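Local coordinates for aminoacyl-histidine dipeptidase (PDB 3MRU), which probably hydrolyses dipeptides, including aminoacyl-histidine dipeptides such as carnosine, as a zinc-dependent metallopeptidase of the M20 family, at residues A[252-263]-A[350-358]; A[323-332]-A[382-392]. All blocks are in the same frame, centred on the assembly; numbering follows the deposited sequence.

Contact 1: A[252-263]-A[350-358]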
ATOM      1  N   GLU A 252     -20.161  21.079 -14.998  1.00 94.93           N
ATOM      2  CA  GLU A 252     -19.099  20.779 -14.054  1.00 95.23           C
ATOM      3  C   GLU A 252     -19.282  19.368 -13.435  1.00 94.66           C
ATOM      4  O   GLU A 252     -20.406  18.956 -13.143  1.00 94.67           O
ATOM      5  CB  GLU A 252     -19.073  21.866 -12.962  1.00110.37           C
ATOM      6  CG  GLU A 252     -18.035  21.703 -11.865  1.00111.89           C
ATOM      7  CD  GLU A 252     -16.663  22.157 -12.289  1.00114.66           C
ATOM      8  OE1 GLU A 252     -15.924  22.686 -11.422  1.00116.33           O
ATOM      9  OE2 GLU A 252     -16.323  21.986 -13.485  1.00116.34           O
ATOM     10  N   PHE A 253     -18.172  18.657 -13.240  1.00 75.91           N
ATOM     11  CA  PHE A 253     -18.146  17.337 -12.608  1.00 75.02           C
ATOM     12  C   PHE A 253     -16.823  17.219 -11.820  1.00 75.24           C
ATOM     13  O   PHE A 253     -15.740  17.093 -12.400  1.00 75.40           O
ATOM     14  CB  PHE A 253     -18.253  16.224 -13.681  1.00 66.90           C
ATOM     15  CG  PHE A 253     -18.797  14.886 -13.173  1.00 64.90           C
ATOM     16  CD1 PHE A 253     -19.644  14.129 -13.979  1.00 63.42           C
ATOM     17  CD2 PHE A 253     -18.454  14.380 -11.917  1.00 62.48           C
ATOM     18  CE1 PHE A 253     -20.145  12.902 -13.542  1.00 61.91           C
ATOM     19  CE2 PHE A 253     -18.956  13.161 -11.475  1.00 61.12           C
ATOM     20  CZ  PHE A 253     -19.802  12.425 -12.291  1.00 62.02           C
ATOM     21  N   ARG A 254     -16.914  17.264 -10.502  1.00 71.14           N
ATOM     22  CA  ARG A 254     -15.742  17.187  -9.664  1.00 71.37           C
ATOM     23  C   ARG A 254     -16.025  16.164  -8.582  1.00 70.83           C
ATOM     24  O   ARG A 254     -17.039  16.263  -7.880  1.00 71.32           O
ATOM     25  CB  ARG A 254     -15.475  18.562  -9.037  1.00 97.35           C
ATOM     26  CG  ARG A 254     -14.223  18.690  -8.141  1.00100.27           C
ATOM     27  CD  ARG A 254     -12.934  18.779  -8.961  1.00106.72           C
ATOM     28  NE  ARG A 254     -13.212  19.121 -10.370  1.00111.07           N
ATOM     29  CZ  ARG A 254     -13.334  20.363 -10.851  1.00113.10           C
ATOM     30  NH1 ARG A 254     -13.600  20.538 -12.141  1.00113.18           N
ATOM     31  NH2 ARG A 254     -13.193  21.430 -10.055  1.00114.13           N
ATOM     32  N   GLY A 255     -15.141  15.188  -8.423  1.00 59.04           N
ATOM     33  CA  GLY A 255     -15.353  14.198  -7.387  1.00 58.19           C
ATOM     34  C   GLY A 255     -14.077  13.630  -6.856  1.00 57.83           C
ATOM     35  O   GLY A 255     -13.069  13.605  -7.555  1.00 58.03           O
ATOM     36  N   GLY A 256     -14.131  13.182  -5.608  1.00 80.37           N
ATOM     37  CA  GLY A 256     -13.016  12.510  -4.964  1.00 80.45           C
ATOM     38  C   GLY A 256     -11.785  13.363  -4.795  1.00 80.61           C
ATOM     39  O   GLY A 256     -11.733  14.477  -5.296  1.00 80.86           O
ATOM     40  N   SER A 257     -10.787  12.815  -4.097  1.00 67.83           N
ATOM     41  CA  SER A 257      -9.565  13.532  -3.720  1.00 68.05           C
ATOM     42  C   SER A 257      -8.241  13.024  -4.289  1.00 68.12           C
ATOM     43  O   SER A 257      -7.331  13.802  -4.490  1.00 68.30           O
ATOM     44  CB  SER A 257      -9.488  13.478  -2.197  1.00 82.34           C
ATOM     45  OG  SER A 257      -8.876  12.272  -1.766  1.00 83.47           O
ATOM     46  N   LEU A 258      -8.119  11.718  -4.499  1.00 78.36           N
ATOM     47  CA  LEU A 258      -6.932  11.118  -5.112  1.00 78.89           C
ATOM     48  C   LEU A 258      -7.248   9.647  -5.373  1.00 78.76           C
ATOM     49  O   LEU A 258      -8.102   9.078  -4.696  1.00 78.78           O
ATOM     50  CB  LEU A 258      -5.674  11.401  -4.275  1.00 98.30           C
ATOM     51  CG  LEU A 258      -5.689  11.205  -2.751  1.00 98.98           C
ATOM     52  CD1 LEU A 258      -4.447  10.416  -2.314  1.00100.01           C
ATOM     53  CD2 LEU A 258      -5.788  12.536  -2.020  1.00 98.22           C
ATOM     54  N   ARG A 259      -6.612   9.036  -6.367  1.00 87.86           N
ATOM     55  CA  ARG A 259      -6.905   7.641  -6.732  1.00 87.86           C
ATOM     56  C   ARG A 259      -6.815   6.700  -5.518  1.00 87.33           C
ATOM     57  O   ARG A 259      -7.519   5.694  -5.442  1.00 87.22           O
ATOM     58  CB  ARG A 259      -5.923   7.183  -7.815  1.00100.18           C
ATOM     59  CG  ARG A 259      -5.335   8.316  -8.639  1.00102.75           C
ATOM     60  CD  ARG A 259      -4.070   7.879  -9.357  1.00106.44           C
ATOM     61  NE  ARG A 259      -4.155   8.093 -10.799  1.00110.64           N
ATOM     62  CZ  ARG A 259      -3.464   9.016 -11.457  1.00112.43           C
ATOM     63  NH1 ARG A 259      -2.632   9.818 -10.806  1.00112.06           N
ATOM     64  NH2 ARG A 259      -3.606   9.141 -12.770  1.00112.95           N
ATOM     65  N   ASN A 260      -5.935   7.043  -4.588  1.00 79.01           N
ATOM     66  CA  ASN A 260      -5.647   6.279  -3.395  1.00 78.00           C
ATOM     67  C   ASN A 260      -6.828   5.985  -2.511  1.00 76.82           C
ATOM     68  O   ASN A 260      -6.770   5.066  -1.709  1.00 76.68           O
ATOM     69  CB  ASN A 260      -4.635   7.086  -2.574  1.00 95.69           C
ATOM     70  CG  ASN A 260      -3.652   6.214  -1.855  1.00 97.05           C
ATOM     71  OD1 ASN A 260      -3.160   6.574  -0.781  1.00 97.96           O
ATOM     72  ND2 ASN A 260      -3.353   5.051  -2.432  1.00 98.75           N
ATOM     73  N   ALA A 261      -7.882   6.787  -2.641  1.00 57.24           N
ATOM     74  CA  ALA A 261      -9.010   6.769  -1.705  1.00 56.23           C
ATOM     75  C   ALA A 261     -10.364   6.751  -2.378  1.00 55.48           C
ATOM     76  O   ALA A 261     -10.650   7.563  -3.267  1.00 55.06           O
ATOM     77  CB  ALA A 261      -8.944   7.975  -0.779  1.00178.12           C
ATOM     78  N   ILE A 262     -11.210   5.845  -1.902  1.00 62.29           N
ATOM     79  CA  ILE A 262     -12.592   5.715  -2.372  1.00 61.67           C
ATOM     80  C   ILE A 262     -13.318   7.056  -2.223  1.00 61.72           C
ATOM     81  O   ILE A 262     -13.434   7.560  -1.102  1.00 62.04           O
ATOM     82  CB  ILE A 262     -13.340   4.645  -1.563  1.00 51.43           C
ATOM     83  CG1 ILE A 262     -12.506   3.373  -1.448  1.00 49.89           C
ATOM     84  CG2 ILE A 262     -14.626   4.330  -2.231  1.00 52.15           C
ATOM     85  CD1 ILE A 262     -12.946   2.408  -0.346  1.00 76.60           C
ATOM     86  N   PRO A 263     -13.813   7.635  -3.338  1.00 70.23           N
ATOM     87  CA  PRO A 263     -14.220   9.036  -3.278  1.00 70.28           C
ATOM     88  C   PRO A 263     -15.500   9.169  -2.478  1.00 70.57           C
ATOM     89  O   PRO A 263     -16.461   8.452  -2.733  1.00 70.85           O
ATOM     90  CB  PRO A 263     -14.442   9.403  -4.745  1.00 65.55           C
ATOM     91  CG  PRO A 263     -14.794   8.143  -5.397  1.00 65.59           C
ATOM     92  CD  PRO A 263     -14.068   7.048  -4.664  1.00 65.89           C
ATOM     93  N   LEU A 350     -10.514  -2.079  -8.891  1.00 52.54           N
ATOM     94  CA  LEU A 350     -10.175  -0.751  -9.336  1.00 52.83           C
ATOM     95  C   LEU A 350     -11.102   0.293  -8.715  1.00 53.51           C
ATOM     96  O   LEU A 350     -12.236   0.007  -8.329  1.00 53.23           O
ATOM     97  CB  LEU A 350     -10.187  -0.656 -10.863  1.00 55.68           C
ATOM     98  CG  LEU A 350     -11.425  -0.249 -11.651  1.00 54.63           C
ATOM     99  CD1 LEU A 350     -10.986   0.347 -12.954  1.00 53.72           C
ATOM    100  CD2 LEU A 350     -12.247  -1.470 -11.877  1.00 55.29           C
ATOM    101  N   ASN A 351     -10.598   1.511  -8.622  1.00 55.97           N
ATOM    102  CA  ASN A 351     -11.318   2.566  -7.978  1.00 57.02           C
ATOM    103  C   ASN A 351     -11.279   3.752  -8.908  1.00 57.34           C
ATOM    104  O   ASN A 351     -10.204   4.253  -9.186  1.00 57.88           O
ATOM    105  CB  ASN A 351     -10.637   2.893  -6.648  1.00 65.04           C
ATOM    106  CG  ASN A 351     -11.216   4.132  -5.952  1.00 67.30           C
ATOM    107  OD1 ASN A 351     -10.635   4.626  -4.994  1.00 69.00           O
ATOM    108  ND2 ASN A 351     -12.356   4.631  -6.426  1.00 70.88           N
ATOM    109  N   VAL A 352     -12.436   4.165  -9.424  1.00 58.04           N
ATOM    110  CA  VAL A 352     -12.548   5.439 -10.119  1.00 58.08           C
ATOM    111  C   VAL A 352     -12.615   6.505  -9.026  1.00 58.69           C
ATOM    112  O   VAL A 352     -13.705   6.863  -8.528  1.00 58.63           O
ATOM    113  CB  VAL A 352     -13.787   5.498 -11.044  1.00 52.77           C
ATOM    114  CG1 VAL A 352     -14.067   6.933 -11.466  1.00 51.09           C
ATOM    115  CG2 VAL A 352     -13.575   4.603 -12.258  1.00 51.99           C
ATOM    116  N   GLY A 353     -11.427   6.993  -8.664  1.00 60.62           N
ATOM    117  CA  GLY A 353     -11.226   7.839  -7.489  1.00 61.19           C
ATOM    118  C   GLY A 353     -11.323   9.355  -7.660  1.00 61.56           C
ATOM    119  O   GLY A 353     -11.722  10.046  -6.721  1.00 61.70           O
ATOM    120  N   VAL A 354     -10.948   9.880  -8.829  1.00 63.82           N
ATOM    121  CA  VAL A 354     -10.892  11.343  -9.032  1.00 63.87           C
ATOM    122  C   VAL A 354     -11.457  11.774 -10.391  1.00 64.93           C
ATOM    123  O   VAL A 354     -11.061  11.257 -11.444  1.00 64.84           O
ATOM    124  CB  VAL A 354      -9.440  11.924  -8.895  1.00 39.62           C
ATOM    125  CG1 VAL A 354      -9.489  13.415  -8.754  1.00 38.12           C
ATOM    126  CG2 VAL A 354      -8.720  11.344  -7.718  1.00 37.97           C
ATOM    127  N   ILE A 355     -12.375  12.727 -10.370  1.00 55.72           N
ATOM    128  CA  ILE A 355     -12.819  13.322 -11.616  1.00 57.01           C
ATOM    129  C   ILE A 355     -12.749  14.826 -11.491  1.00 58.36           C
ATOM    130  O   ILE A 355     -13.178  15.389 -10.484  1.00 58.18           O
ATOM    131  CB  ILE A 355     -14.226  12.848 -12.021  1.00 60.90           C
ATOM    132  CG1 ILE A 355     -14.213  11.328 -12.202  1.00 59.90           C
ATOM    133  CG2 ILE A 355     -14.698  13.581 -13.295  1.00 60.30           C
ATOM    134  CD1 ILE A 355     -15.591  10.682 -12.296  1.00 65.20           C
ATOM    135  N   THR A 356     -12.166  15.453 -12.516  1.00 87.05           N
ATOM    136  CA  THR A 356     -11.964  16.908 -12.578  1.00 89.04           C
ATOM    137  C   THR A 356     -12.182  17.423 -14.018  1.00 90.53           C
ATOM    138  O   THR A 356     -11.515  16.990 -14.978  1.00 90.65           O
ATOM    139  CB  THR A 356     -10.544  17.332 -12.130  1.00 69.03           C
ATOM    140  OG1 THR A 356      -9.592  16.884 -13.109  1.00 70.19           O
ATOM    141  CG2 THR A 356     -10.173  16.762 -10.753  1.00 68.22           C
ATOM    142  N   THR A 357     -13.127  18.351 -14.134  1.00 78.97           N
ATOM    143  CA  THR A 357     -13.480  19.014 -15.371  1.00 80.29           C
ATOM    144  C   THR A 357     -12.690  20.298 -15.404  1.00 81.80           C
ATOM    145  O   THR A 357     -12.318  20.809 -14.356  1.00 82.47           O
ATOM    146  CB  THR A 357     -14.980  19.355 -15.350  1.00 67.94           C
ATOM    147  OG1 THR A 357     -15.729  18.134 -15.314  1.00 67.69           O
ATOM    148  CG2 THR A 357     -15.399  20.187 -16.564  1.00 67.01           C
ATOM    149  N   GLU A 358     -12.415  20.812 -16.594  1.00100.28           N
ATOM    150  CA  GLU A 358     -11.903  22.176 -16.750  1.00102.00           C
ATOM    151  C   GLU A 358     -12.449  22.635 -18.095  1.00102.43           C
ATOM    152  O   GLU A 358     -13.256  21.907 -18.682  1.00102.76           O
ATOM    153  CB  GLU A 358     -10.370  22.192 -16.738  1.00 95.48           C
ATOM    154  CG  GLU A 358      -9.764  21.100 -17.626  1.00 98.50           C
ATOM    155  CD  GLU A 358      -8.359  21.451 -18.095  1.00102.51           C
ATOM    156  OE1 GLU A 358      -7.400  20.723 -17.705  1.00103.84           O
ATOM    157  OE2 GLU A 358      -8.217  22.445 -18.862  1.00104.17           O
TER
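An antiparallel strand pair in the large mixed sheet brings G255 against I355, and the loop and return strand that follow fold back over the start of 350-358. G255 and I355 form a hydrogen-bonded pair: G255 N gives to I355 O at 2.9 Å, and I355 N to G255 O at 3.0 Å, both nearly straight. Farther along, T357 has its OG1 beside its own backbone N (chi1 -64°), which lets the hydroxyl give a bond to F253 O at 3.1 Å; the backbone N of T357 adds a weak one to the same carbonyl. A threonine suits this place, its beta branch fitting an extended chain while its hydroxyl supplements the main-chain bonding.

F253 and I355 lie on the face covered by helices 231-242 and 318-330. Their side chains cross obliquely, F253 CD2 4.1 Å from I355 CG2, so the apolar pair faces the helical layer. R254 and T356 occupy the other face. The arginine bends at chi2 (77°) and again at chi3, passes its CD and NE across T356, with CD 3.9 Å from T356 CG2, and presents its guanidinium edge to I355 O. E252 OE1 forms a salt bridge with R254 NH1 at 3.2 Å, on the same strand, pairing the arginine's charge.

Past the strand, G256 takes a positive phi (63°), easily reached by glycine, and the chain enters a type I turn from L258 to A261. It comes back with P263 CB 3.4 Å from G353 O and the amide of N351 beside I262 and P263. G353 and V354 together oppose L365 of strand 361-370. This is a classic beta bulge, set within a sheet with helices on one face, in what is probably the lid domain of the M20 fold.

Contact 2: A[323-332]-A[382-392]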
ATOM      1  N   ARG A 323     -20.903  10.907 -24.560  1.00 72.48           N
ATOM      2  CA  ARG A 323     -19.796   9.931 -24.503  1.00 70.24           C
ATOM      3  C   ARG A 323     -19.090   9.849 -23.142  1.00 68.70           C
ATOM      4  O   ARG A 323     -18.708   8.772 -22.694  1.00 68.13           O
ATOM      5  CB  ARG A 323     -18.810  10.122 -25.666  1.00 70.76           C
ATOM      6  CG  ARG A 323     -17.880  11.316 -25.565  1.00 70.55           C
ATOM      7  CD  ARG A 323     -17.339  11.743 -26.946  1.00 70.85           C
ATOM      8  NE  ARG A 323     -16.463  12.901 -26.812  1.00 70.34           N
ATOM      9  CZ  ARG A 323     -15.175  12.813 -26.509  1.00 70.67           C
ATOM     10  NH1 ARG A 323     -14.608  11.624 -26.342  1.00 71.43           N
ATOM     11  NH2 ARG A 323     -14.450  13.911 -26.371  1.00 70.14           N
ATOM     12  N   PHE A 324     -18.949  10.985 -22.477  1.00 70.91           N
ATOM     13  CA  PHE A 324     -18.341  10.990 -21.166  1.00 69.69           C
ATOM     14  C   PHE A 324     -19.239  10.228 -20.194  1.00 69.48           C
ATOM     15  O   PHE A 324     -18.767   9.374 -19.435  1.00 69.39           O
ATOM     16  CB  PHE A 324     -18.085  12.424 -20.680  1.00 51.31           C
ATOM     17  CG  PHE A 324     -17.820  12.528 -19.204  1.00 49.76           C
ATOM     18  CD1 PHE A 324     -16.734  11.906 -18.633  1.00 48.59           C
ATOM     19  CD2 PHE A 324     -18.680  13.239 -18.380  1.00 48.64           C
ATOM     20  CE1 PHE A 324     -16.511  12.015 -17.270  1.00 49.85           C
ATOM     21  CE2 PHE A 324     -18.460  13.354 -17.018  1.00 47.11           C
ATOM     22  CZ  PHE A 324     -17.384  12.752 -16.458  1.00 48.31           C
ATOM     23  N   ILE A 325     -20.530  10.537 -20.215  1.00 77.35           N
ATOM     24  CA  ILE A 325     -21.432   9.882 -19.273  1.00 76.83           C
ATOM     25  C   ILE A 325     -21.554   8.360 -19.513  1.00 76.47           C
ATOM     26  O   ILE A 325     -21.441   7.578 -18.551  1.00 77.06           O
ATOM     27  CB  ILE A 325     -22.804  10.558 -19.188  1.00 70.97           C
ATOM     28  CG1 ILE A 325     -22.792  11.612 -18.088  1.00 69.40           C
ATOM     29  CG2 ILE A 325     -23.887   9.540 -18.860  1.00 71.30           C
ATOM     30  CD1 ILE A 325     -22.045  12.896 -18.438  1.00 79.15           C
ATOM     31  N   ALA A 326     -21.757   7.939 -20.767  1.00 46.95           N
ATOM     32  CA  ALA A 326     -21.749   6.505 -21.071  1.00 45.70           C
ATOM     33  C   ALA A 326     -20.464   5.851 -20.550  1.00 45.11           C
ATOM     34  O   ALA A 326     -20.492   4.769 -19.950  1.00 44.32           O
ATOM     35  CB  ALA A 326     -21.911   6.267 -22.551  1.00 31.22           C
ATOM     36  N   ALA A 327     -19.347   6.546 -20.765  1.00 64.99           N
ATOM     37  CA  ALA A 327     -18.041   6.063 -20.376  1.00 64.82           C
ATOM     38  C   ALA A 327     -18.050   5.887 -18.873  1.00 64.67           C
ATOM     39  O   ALA A 327     -17.930   4.764 -18.382  1.00 65.30           O
ATOM     40  CB  ALA A 327     -16.952   7.025 -20.812  1.00 69.30           C
ATOM     41  N   LEU A 328     -18.251   6.976 -18.146  1.00 47.19           N
ATOM     42  CA  LEU A 328     -18.270   6.902 -16.701  1.00 47.07           C
ATOM     43  C   LEU A 328     -19.174   5.759 -16.212  1.00 47.61           C
ATOM     44  O   LEU A 328     -18.779   4.978 -15.347  1.00 48.23           O
ATOM     45  CB  LEU A 328     -18.706   8.238 -16.117  1.00 62.74           C
ATOM     46  CG  LEU A 328     -18.775   8.299 -14.592  1.00 62.84           C
ATOM     47  CD1 LEU A 328     -17.494   7.702 -13.955  1.00 62.56           C
ATOM     48  CD2 LEU A 328     -19.074   9.721 -14.097  1.00 62.02           C
ATOM     49  N   ASN A 329     -20.367   5.639 -16.788  1.00 61.64           N
ATOM     50  CA  ASN A 329     -21.301   4.601 -16.394  1.00 61.67           C
ATOM     51  C   ASN A 329     -20.893   3.166 -16.741  1.00 61.87           C
ATOM     52  O   ASN A 329     -21.030   2.249 -15.911  1.00 61.76           O
ATOM     53  CB  ASN A 329     -22.654   4.876 -17.014  1.00 48.61           C
ATOM     54  CG  ASN A 329     -23.776   4.313 -16.199  1.00 48.16           C
ATOM     55  OD1 ASN A 329     -24.490   3.444 -16.666  1.00 48.25           O
ATOM     56  ND2 ASN A 329     -23.939   4.801 -14.961  1.00 47.17           N
ATOM     57  N   ALA A 330     -20.425   2.975 -17.972  1.00 62.18           N
ATOM     58  CA  ALA A 330     -20.039   1.652 -18.438  1.00 62.66           C
ATOM     59  C   ALA A 330     -18.880   1.169 -17.603  1.00 63.17           C
ATOM     60  O   ALA A 330     -18.869   0.061 -17.088  1.00 63.82           O
ATOM     61  CB  ALA A 330     -19.647   1.692 -19.904  1.00 38.92           C
ATOM     62  N   CYS A 331     -17.907   2.046 -17.452  1.00 61.56           N
ATOM     63  CA  CYS A 331     -16.647   1.758 -16.784  1.00 61.40           C
ATOM     64  C   CYS A 331     -16.774   0.915 -15.487  1.00 60.72           C
ATOM     65  O   CYS A 331     -17.536   1.263 -14.595  1.00 60.96           O
ATOM     66  CB  CYS A 331     -15.958   3.108 -16.552  1.00 70.78           C
ATOM     67  SG  CYS A 331     -14.457   3.074 -15.638  1.00 72.95           S
ATOM     68  N   PRO A 332     -16.037  -0.201 -15.393  1.00 56.84           N
ATOM     69  CA  PRO A 332     -16.049  -1.044 -14.199  1.00 56.91           C
ATOM     70  C   PRO A 332     -15.507  -0.315 -12.983  1.00 57.03           C
ATOM     71  O   PRO A 332     -14.777   0.656 -13.132  1.00 57.20           O
ATOM     72  CB  PRO A 332     -15.110  -2.185 -14.565  1.00 49.53           C
ATOM     73  CG  PRO A 332     -14.244  -1.619 -15.617  1.00 49.58           C
ATOM     74  CD  PRO A 332     -15.138  -0.749 -16.417  1.00 49.94           C
ATOM     75  N   MET A 382      -9.930  -3.553 -20.425  1.00 56.74           N
ATOM     76  CA  MET A 382     -11.336  -3.154 -20.347  1.00 57.55           C
ATOM     77  C   MET A 382     -11.529  -1.667 -20.295  1.00 56.95           C
ATOM     78  O   MET A 382     -12.457  -1.160 -20.900  1.00 56.97           O
ATOM     79  CB  MET A 382     -11.974  -3.704 -19.099  1.00 70.38           C
ATOM     80  CG  MET A 382     -12.176  -5.182 -19.124  1.00 71.97           C
ATOM     81  SD  MET A 382     -13.218  -5.611 -17.737  1.00 73.72           S
ATOM     82  CE  MET A 382     -14.569  -4.398 -17.850  1.00 70.68           C
ATOM     83  N   LEU A 383     -10.685  -0.980 -19.532  1.00 58.00           N
ATOM     84  CA  LEU A 383     -10.671   0.464 -19.524  1.00 58.22           C
ATOM     85  C   LEU A 383     -10.407   1.018 -20.916  1.00 58.86           C
ATOM     86  O   LEU A 383     -11.048   1.994 -21.339  1.00 59.02           O
ATOM     87  CB  LEU A 383      -9.597   0.979 -18.595  1.00 51.43           C
ATOM     88  CG  LEU A 383      -9.898   0.924 -17.110  1.00 52.17           C
ATOM     89  CD1 LEU A 383      -8.843   1.719 -16.351  1.00 50.59           C
ATOM     90  CD2 LEU A 383     -11.344   1.421 -16.797  1.00 52.43           C
ATOM     91  N   GLN A 384      -9.462   0.397 -21.621  1.00 46.38           N
ATOM     92  CA  GLN A 384      -9.112   0.804 -22.967  1.00 46.81           C
ATOM     93  C   GLN A 384     -10.263   0.559 -23.939  1.00 46.36           C
ATOM     94  O   GLN A 384     -10.543   1.382 -24.816  1.00 46.29           O
ATOM     95  CB  GLN A 384      -7.883   0.037 -23.390  1.00 82.44           C
ATOM     96  CG  GLN A 384      -7.292   0.395 -24.744  1.00 86.28           C
ATOM     97  CD  GLN A 384      -6.320  -0.694 -25.232  1.00 91.40           C
ATOM     98  OE1 GLN A 384      -5.945  -0.723 -26.409  1.00 94.63           O
ATOM     99  NE2 GLN A 384      -5.922  -1.600 -24.326  1.00 92.07           N
ATOM    100  N   SER A 385     -10.936  -0.575 -23.779  1.00 54.35           N
ATOM    101  CA  SER A 385     -12.123  -0.872 -24.561  1.00 53.88           C
ATOM    102  C   SER A 385     -13.136   0.272 -24.419  1.00 53.88           C
ATOM    103  O   SER A 385     -13.632   0.798 -25.413  1.00 53.68           O
ATOM    104  CB  SER A 385     -12.723  -2.205 -24.112  1.00 52.52           C
ATOM    105  OG  SER A 385     -11.843  -3.292 -24.361  1.00 51.53           O
ATOM    106  N   VAL A 386     -13.417   0.664 -23.175  1.00 55.84           N
ATOM    107  CA  VAL A 386     -14.294   1.795 -22.886  1.00 55.60           C
ATOM    108  C   VAL A 386     -13.724   3.042 -23.521  1.00 56.30           C
ATOM    109  O   VAL A 386     -14.361   3.621 -24.395  1.00 56.29           O
ATOM    110  CB  VAL A 386     -14.440   2.043 -21.389  1.00 51.58           C
ATOM    111  CG1 VAL A 386     -15.472   3.110 -21.135  1.00 50.77           C
ATOM    112  CG2 VAL A 386     -14.844   0.784 -20.710  1.00 51.47           C
ATOM    113  N   ALA A 387     -12.519   3.431 -23.085  1.00 56.38           N
ATOM    114  CA  ALA A 387     -11.782   4.592 -23.622  1.00 56.78           C
ATOM    115  C   ALA A 387     -11.894   4.698 -25.140  1.00 57.21           C
ATOM    116  O   ALA A 387     -12.232   5.764 -25.659  1.00 57.21           O
ATOM    117  CB  ALA A 387     -10.309   4.553 -23.191  1.00 62.53           C
ATOM    118  N   GLU A 388     -11.614   3.593 -25.838  1.00 64.07           N
ATOM    119  CA  GLU A 388     -11.813   3.475 -27.287  1.00 65.16           C
ATOM    120  C   GLU A 388     -13.256   3.840 -27.697  1.00 64.90           C
ATOM    121  O   GLU A 388     -13.483   4.856 -28.376  1.00 65.36           O
ATOM    122  CB  GLU A 388     -11.528   2.039 -27.711  1.00 67.58           C
ATOM    123  CG  GLU A 388     -10.656   1.857 -28.933  1.00 71.09           C
ATOM    124  CD  GLU A 388      -9.420   1.012 -28.585  1.00 75.91           C
ATOM    125  OE1 GLU A 388      -9.580  -0.226 -28.395  1.00 76.32           O
ATOM    126  OE2 GLU A 388      -8.305   1.598 -28.472  1.00 76.99           O
ATOM    127  N   LEU A 389     -14.223   3.027 -27.263  1.00 44.73           N
ATOM    128  CA  LEU A 389     -15.617   3.255 -27.567  1.00 43.93           C
ATOM    129  C   LEU A 389     -16.076   4.668 -27.329  1.00 43.80           C
ATOM    130  O   LEU A 389     -17.068   5.061 -27.882  1.00 43.93           O
ATOM    131  CB  LEU A 389     -16.489   2.356 -26.720  1.00 49.65           C
ATOM    132  CG  LEU A 389     -16.564   0.879 -27.064  1.00 50.04           C
ATOM    133  CD1 LEU A 389     -17.440   0.171 -26.058  1.00 49.60           C
ATOM    134  CD2 LEU A 389     -17.086   0.639 -28.475  1.00 50.77           C
ATOM    135  N   ALA A 390     -15.372   5.425 -26.503  1.00 63.35           N
ATOM    136  CA  ALA A 390     -15.828   6.750 -26.092  1.00 64.20           C
ATOM    137  C   ALA A 390     -15.128   7.878 -26.831  1.00 65.09           C
ATOM    138  O   ALA A 390     -15.499   9.056 -26.674  1.00 65.18           O
ATOM    139  CB  ALA A 390     -15.639   6.931 -24.579  1.00 57.50           C
ATOM    140  N   GLY A 391     -14.107   7.520 -27.613  1.00 78.38           N
ATOM    141  CA  GLY A 391     -13.254   8.501 -28.281  1.00 79.44           C
ATOM    142  C   GLY A 391     -12.371   9.281 -27.316  1.00 80.29           C
ATOM    143  O   GLY A 391     -12.003  10.426 -27.596  1.00 80.72           O
ATOM    144  N   ALA A 392     -12.027   8.664 -26.183  1.00 53.07           N
ATOM    145  CA  ALA A 392     -11.202   9.294 -25.155  1.00 53.47           C
ATOM    146  C   ALA A 392      -9.831   8.637 -25.110  1.00 54.08           C
ATOM    147  O   ALA A 392      -9.604   7.619 -25.765  1.00 54.03           O
ATOM    148  CB  ALA A 392     -11.879   9.172 -23.828  1.00 42.60           C
TER
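R323 reaches from helix 318-330 to the end of helix 373-389, where the polar part of the contact lies. Its CG sits between the backbone N and the carbonyl carbon (chi1 75°), and from there the chain runs extended past A390, delivering NH1 to A390 O at 2.7 Å with an N-H...O angle of 158°. That oxygen is close to the guanidinium plane. A second, weak bond from NH1 goes to G391 O at 3.1 Å. G391 has the positive phi of a Schellman motif, for which glycine is well suited, and D320 forms a salt bridge with R323 NE on the arginine's own helix.

The apolar part continues along the helices toward P332 and M382. A327 CB lies 4.0 Å from A390 CB and 4.2 Å from V386 CG1; small alanines let the two helices come close. At the far end, C331 SG meets L383 CD2 at 3.7 Å, and the M382 methyl CE rests 3.6 Å from P332 CG.

Carbonyls at a helix C-terminus carry partial negative charge, so the arginine's positive charge probably complements that end, while the remaining side chains pack the first helix and the C331-P332 segment that follows it against the second.

Overall arrangement
Contacts 1 and 2 belong to one layered unit, far from the zinc site: strands 249-255 and 346-358 in the sheet, helices 318-330 and 373-389 packed against it. They touch directly, with F253 of contact 1 against F324 and L328 of helix 318-330, and V352 against C331. The centre of contact 1 is about 19 Å from the centre of the chain, and the contact depends on main-chain hydrogen bonds between strands. Contact 2, its centre about 27 Å from that of the chain, is more peripheral, and its only cross-segment hydrogen bonds come from one arginine to a helix end. Both are partly buried, each mixing buried residues with others nearer solvent.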